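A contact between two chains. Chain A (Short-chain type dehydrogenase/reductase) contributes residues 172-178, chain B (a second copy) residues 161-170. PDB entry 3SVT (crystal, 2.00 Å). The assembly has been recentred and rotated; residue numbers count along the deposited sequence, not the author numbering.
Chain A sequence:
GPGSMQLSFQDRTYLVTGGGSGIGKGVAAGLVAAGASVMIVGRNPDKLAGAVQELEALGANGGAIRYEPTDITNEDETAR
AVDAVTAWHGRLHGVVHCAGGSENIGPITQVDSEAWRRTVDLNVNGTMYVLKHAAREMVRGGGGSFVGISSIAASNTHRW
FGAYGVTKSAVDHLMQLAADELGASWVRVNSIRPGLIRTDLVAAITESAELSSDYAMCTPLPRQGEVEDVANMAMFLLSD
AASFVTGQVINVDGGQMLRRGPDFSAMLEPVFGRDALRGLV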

# COMPACT_ATOMS: atom_id res chain seq x y z
N ASP A 172 -12.56 -2.23 4.55
CA ASP A 172 -11.21 -2.45 5.05
C ASP A 172 -10.71 -1.22 5.84
O ASP A 172 -10.02 -1.36 6.85
CB ASP A 172 -10.29 -2.80 3.91
CG ASP A 172 -10.60 -4.19 3.33
OD1 ASP A 172 -11.21 -5.03 4.04
OD2 ASP A 172 -10.26 -4.41 2.16
N HIS A 173 -11.02 -0.03 5.34
CA HIS A 173 -10.65 1.18 6.03
C HIS A 173 -11.36 1.26 7.36
O HIS A 173 -10.77 1.67 8.36
CB HIS A 173 -10.91 2.44 5.21
CG HIS A 173 -10.33 3.67 5.82
ND1 HIS A 173 -9.03 4.06 5.59
CD2 HIS A 173 -10.84 4.58 6.70
CE1 HIS A 173 -8.77 5.17 6.27
NE2 HIS A 173 -9.85 5.50 6.96
N LEU A 174 -12.63 0.88 7.37
CA LEU A 174 -13.40 0.85 8.61
C LEU A 174 -12.77 -0.10 9.63
O LEU A 174 -12.65 0.24 10.80
CB LEU A 174 -14.87 0.47 8.33
CG LEU A 174 -15.79 0.46 9.53
CD1 LEU A 174 -15.79 1.84 10.27
CD2 LEU A 174 -17.23 0.05 9.13
N MET A 175 -12.36 -1.29 9.21
CA MET A 175 -11.71 -2.22 10.10
C MET A 175 -10.46 -1.57 10.74
O MET A 175 -10.24 -1.68 11.94
CB MET A 175 -11.33 -3.50 9.34
CG MET A 175 -12.51 -4.36 8.81
SD MET A 175 -13.72 -4.88 10.06
CE MET A 175 -15.07 -3.72 9.81
N GLN A 176 -9.65 -0.90 9.94
CA GLN A 176 -8.43 -0.23 10.42
C GLN A 176 -8.69 0.97 11.32
O GLN A 176 -8.00 1.12 12.34
CB GLN A 176 -7.54 0.19 9.25
CG GLN A 176 -6.88 -0.98 8.61
CD GLN A 176 -5.92 -0.60 7.52
OE1 GLN A 176 -6.24 0.24 6.70
NE2 GLN A 176 -4.76 -1.25 7.48
N LEU A 177 -9.66 1.80 10.96
CA LEU A 177 -10.10 2.93 11.80
C LEU A 177 -10.57 2.42 13.17
O LEU A 177 -10.20 2.98 14.24
CB LEU A 177 -11.23 3.72 11.11
CG LEU A 177 -11.90 4.85 11.90
CD1 LEU A 177 -10.85 5.89 12.21
CD2 LEU A 177 -13.10 5.49 11.14
N ALA A 178 -11.36 1.35 13.14
CA ALA A 178 -11.92 0.76 14.36
C ALA A 178 -10.84 0.14 15.25
O ALA A 178 -10.88 0.28 16.48
CB ALA A 178 -13.00 -0.24 14.01
N PHE B 161 -13.25 10.28 13.09
CA PHE B 161 -13.79 10.89 11.86
C PHE B 161 -14.81 9.99 11.14
O PHE B 161 -15.42 10.40 10.14
CB PHE B 161 -12.65 11.30 10.92
CG PHE B 161 -11.99 12.60 11.30
CD1 PHE B 161 -11.39 12.75 12.54
CD2 PHE B 161 -11.95 13.66 10.41
CE1 PHE B 161 -10.79 13.92 12.89
CE2 PHE B 161 -11.36 14.83 10.75
CZ PHE B 161 -10.77 14.97 12.00
N GLY B 162 -15.03 8.79 11.66
CA GLY B 162 -16.11 7.92 11.13
C GLY B 162 -16.14 7.81 9.61
O GLY B 162 -15.13 7.43 9.01
N ALA B 163 -17.27 8.22 9.00
CA ALA B 163 -17.56 8.05 7.56
C ALA B 163 -16.60 8.74 6.59
O ALA B 163 -16.51 8.34 5.42
CB ALA B 163 -19.01 8.50 7.25
N TYR B 164 -15.91 9.78 7.04
CA TYR B 164 -15.11 10.58 6.14
C TYR B 164 -14.00 9.77 5.48
O TYR B 164 -13.97 9.67 4.27
CB TYR B 164 -14.54 11.83 6.86
CG TYR B 164 -13.89 12.82 5.88
CD1 TYR B 164 -14.63 13.42 4.85
CD2 TYR B 164 -12.56 13.19 6.01
CE1 TYR B 164 -14.06 14.32 3.96
CE2 TYR B 164 -11.98 14.10 5.12
CZ TYR B 164 -12.73 14.65 4.10
OH TYR B 164 -12.13 15.57 3.22
N GLY B 165 -13.10 9.19 6.28
CA GLY B 165 -11.97 8.44 5.73
C GLY B 165 -12.42 7.17 5.03
O GLY B 165 -11.85 6.76 4.01
N VAL B 166 -13.47 6.57 5.57
CA VAL B 166 -14.08 5.37 5.01
C VAL B 166 -14.61 5.63 3.60
O VAL B 166 -14.34 4.84 2.67
CB VAL B 166 -15.27 4.93 5.89
CG1 VAL B 166 -16.10 3.81 5.21
CG2 VAL B 166 -14.77 4.51 7.30
N THR B 167 -15.33 6.74 3.43
CA THR B 167 -15.94 7.03 2.12
C THR B 167 -14.90 7.51 1.11
O THR B 167 -14.95 7.10 -0.05
CB THR B 167 -17.13 7.99 2.20
OG1 THR B 167 -16.74 9.23 2.80
CG2 THR B 167 -18.28 7.33 2.98
N LYS B 168 -13.93 8.31 1.55
CA LYS B 168 -12.84 8.73 0.67
C LYS B 168 -11.96 7.58 0.23
O LYS B 168 -11.41 7.64 -0.87
CB LYS B 168 -11.99 9.87 1.29
CG LYS B 168 -12.77 11.17 1.49
CD LYS B 168 -13.34 11.75 0.18
CE LYS B 168 -13.67 13.26 0.29
NZ LYS B 168 -14.11 13.80 -1.05
N SER B 169 -11.83 6.52 1.03
CA SER B 169 -11.13 5.32 0.54
C SER B 169 -11.93 4.62 -0.56
O SER B 169 -11.36 4.08 -1.50
CB SER B 169 -10.83 4.32 1.65
OG SER B 169 -10.06 4.95 2.63
N ALA B 170 -13.25 4.60 -0.40
CA ALA B 170 -14.12 4.07 -1.43
C ALA B 170 -13.90 4.83 -2.74
O ALA B 170 -13.78 4.24 -3.80
CB ALA B 170 -15.56 4.16 -0.99
O HOH W 1 -8.02 3.15 2.96

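The imidazole of His A173 lies against bare helix backbone, in a space left open by a glycine. Its CD2 is 3.5 Å from Gly B165 C and 3.5 Å from Val B166 N, while Ser B169 OG and Gly B165 O sit over one face of the ring. An ideal CB built on Gly B165 would point toward chain A and fall 2.8 Å from His A173 NE2, a clash, so the absent side chain is what admits the ring.

The helices run nearly antiparallel, at 150° between their N-to-C directions, and their axes approach to 8.8 Å. His A173 is nearest Val B166 in register, with His A173 CA 5.5 Å from Val B166 CA; Leu A177 CA and Gly B162 CA are 7.8 Å apart. The CA-to-CB bonds of His A173 and Leu A177, one helical turn apart, both point toward chain B, and both residues adopt chi1 t.

A polar link runs through water 1, which donates to Ser B169 OG at 2.7 Å and hydrogen-bonds His A173 ND1 at 3.0 Å. Ser B169, with chi1 m, also donates from OG to its own helix at Gly B165 O, 2.9 Å away. One small hydroxyl thus serves both helix and water, a useful economy at a buried site.

Beside the ring, the packing is apolar. Val B166 CG2 lies 4.1 Å from Leu A174 CD1 and 4.3 Å from Leu A177 CD2, so a single valine methyl meets both leucines. Leu A177 CD2 also reaches 3.5 Å from Gly B162 O. Gly B162 occupies the N-cap position with phi +47°, a conformation that favours glycine.

Together the stretches bury 280 Å², with His A173 (71 Å²) and Val B166 (59 Å²) the most covered residues of their respective stretches.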